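Local coordinates for BMC domain protein (Clostridiales bacterium 1_7_47FAA, PDB 4OLO) that probably helps build the shell of a glycyl-radical propanediol microcompartment as a six-chain assembly and probably binds an iron-sulfur cluster, at residues Ile35-Gly40 against Leu73-Gly78. Residues are numbered along the deposited sequence; the frame is centred on the assembly and turned at random.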
loop_
_atom_site.group_PDB
_atom_site.type_symbol
_atom_site.label_atom_id
_atom_site.label_comp_id
_atom_site.label_asym_id
_atom_site.label_seq_id
_atom_site.Cartn_x
_atom_site.Cartn_y
_atom_site.Cartn_z
ATOM N N ILE B 35 16.060 -4.322 23.108
ATOM C CA ILE B 35 15.644 -4.490 21.718
ATOM C C ILE B 35 15.872 -3.166 21.050
ATOM O O ILE B 35 15.271 -2.178 21.468
ATOM C CB ILE B 35 14.153 -4.947 21.500
ATOM C CG1 ILE B 35 13.816 -6.254 22.234
ATOM C CG2 ILE B 35 13.837 -5.094 20.003
ATOM C CD1 ILE B 35 12.358 -6.653 22.124
ATOM N N GLY B 36 16.733 -3.158 20.031
ATOM C CA GLY B 36 16.978 -2.000 19.173
ATOM C C GLY B 36 16.097 -2.134 17.935
ATOM O O GLY B 36 16.055 -3.200 17.305
ATOM N N LEU B 37 15.348 -1.090 17.603
ATOM C CA LEU B 37 14.435 -1.122 16.446
ATOM C C LEU B 37 14.820 -0.077 15.420
ATOM O O LEU B 37 15.125 1.047 15.791
ATOM C CB LEU B 37 12.963 -0.905 16.878
ATOM C CG LEU B 37 12.330 -1.933 17.831
ATOM C CD1 LEU B 37 11.029 -1.417 18.370
ATOM C CD2 LEU B 37 12.157 -3.315 17.171
ATOM N N ILE B 38 14.852 -0.462 14.144
ATOM C CA ILE B 38 15.200 0.437 13.048
ATOM C C ILE B 38 14.188 0.231 11.939
ATOM O O ILE B 38 13.956 -0.905 11.511
ATOM C CB ILE B 38 16.691 0.392 12.533
ATOM C CG1 ILE B 38 17.742 0.418 13.662
ATOM C CG2 ILE B 38 16.990 1.543 11.582
ATOM C CD1 ILE B 38 18.382 -0.888 13.847
ATOM N N GLN B 39 13.547 1.324 11.512
ATOM C CA GLN B 39 12.561 1.302 10.438
ATOM C C GLN B 39 13.003 2.263 9.347
ATOM O O GLN B 39 13.380 3.398 9.633
ATOM C CB GLN B 39 11.165 1.684 10.946
ATOM C CG GLN B 39 10.041 1.304 9.977
ATOM C CD GLN B 39 8.649 1.562 10.531
ATOM O OE1 GLN B 39 8.282 1.143 11.628
ATOM N NE2 GLN B 39 7.824 2.233 9.766
ATOM N N GLY B 40 12.935 1.797 8.114
ATOM C CA GLY B 40 13.280 2.584 6.945
ATOM C C GLY B 40 12.872 1.884 5.672
ATOM O O GLY B 40 12.092 0.930 5.704
ATOM N N LEU B 73 10.537 -3.868 9.421
ATOM C CA LEU B 73 11.335 -3.375 10.518
ATOM C C LEU B 73 12.503 -4.315 10.782
ATOM O O LEU B 73 12.434 -5.506 10.479
ATOM C CB LEU B 73 10.343 -3.413 11.711
ATOM C CG LEU B 73 10.629 -2.774 13.034
ATOM C CD1 LEU B 73 10.682 -1.267 12.913
ATOM C CD2 LEU B 73 9.526 -3.116 13.988
ATOM N N LEU B 74 13.559 -3.770 11.363
ATOM C CA LEU B 74 14.749 -4.512 11.759
ATOM C C LEU B 74 14.840 -4.453 13.304
ATOM O O LEU B 74 14.771 -3.366 13.892
ATOM C CB LEU B 74 16.017 -3.937 11.082
ATOM C CG LEU B 74 17.322 -4.675 11.348
ATOM C CD1 LEU B 74 17.399 -5.968 10.537
ATOM C CD2 LEU B 74 18.534 -3.787 11.078
ATOM N N ALA B 75 14.886 -5.630 13.943
ATOM C CA ALA B 75 14.980 -5.769 15.395
ATOM C C ALA B 75 16.325 -6.396 15.752
ATOM O O ALA B 75 16.753 -7.361 15.110
ATOM C CB ALA B 75 13.839 -6.605 15.927
ATOM N N ILE B 76 17.017 -5.788 16.726
ATOM C CA ILE B 76 18.351 -6.141 17.234
ATOM C C ILE B 76 18.158 -6.504 18.716
ATOM O O ILE B 76 17.679 -5.677 19.494
ATOM C CB ILE B 76 19.300 -4.889 17.057
ATOM C CG1 ILE B 76 19.605 -4.514 15.604
ATOM C CG2 ILE B 76 20.548 -4.932 17.874
ATOM C CD1 ILE B 76 19.602 -5.660 14.633
ATOM N N PHE B 77 18.542 -7.705 19.104
ATOM C CA PHE B 77 18.379 -8.198 20.474
ATOM C C PHE B 77 19.729 -8.461 21.153
ATOM O O PHE B 77 20.640 -9.015 20.535
ATOM C CB PHE B 77 17.603 -9.537 20.454
ATOM C CG PHE B 77 16.232 -9.504 19.835
ATOM C CD1 PHE B 77 16.071 -9.609 18.453
ATOM C CD2 PHE B 77 15.091 -9.417 20.635
ATOM C CE1 PHE B 77 14.798 -9.587 17.880
ATOM C CE2 PHE B 77 13.806 -9.405 20.059
ATOM C CZ PHE B 77 13.671 -9.488 18.684
ATOM N N GLY B 78 19.805 -8.148 22.439
ATOM C CA GLY B 78 20.980 -8.392 23.264
ATOM C C GLY B 78 20.995 -7.549 24.523
ATOM O O GLY B 78 19.972 -6.978 24.922
#
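Gly36 and Ile76 exchange two backbone hydrogen bonds, N to O both ways, and Ile38 and Leu74 repeat the exchange two residues further along each strand, which sets two central, antiparallel strands of the sheet in register. The Gly36 N to Ile76 O bond is 2.7 Å long and runs at 164° at the hydrogen. Gly36 suits its place by bringing no side chain to the face where Ile76 CB stands, 3.7 Å from Gly36 O. The non-hydrogen-bonded pair Leu37-Ala75 lies between the two bonded pairs and Ile35-Phe77 beyond Gly36-Ile76; their side chains share the face packed by helix 11-17. Along Ile35, CB and CG2 pass near the Ile76 carbonyl O; CG1 is placed beside its own backbone N (chi1 -56°) and reaches the Phe77 ring, 3.8 Å from CD2, and CD1 ends obliquely 3.7 Å from CE2. This branched, apolar chain thus lies alongside Phe77, pointing the same way. In the BMC fold, this four-stranded sheet carries helix 42-53 on its other face, where Ile38 CD1 meets Leu74 CD2 at 4.0 Å, and Leu74 and Ile76 pack on alanines of that helix. The short Ala75 side chain lets Leu37 CD2 approach to 3.9 Å from Ala75 CB. Leu73 CD1 rests 3.6 Å from Gln39 CB, while the amide OE1 of Gln39 accepts a hydrogen bond from Ile43 N of a second subunit.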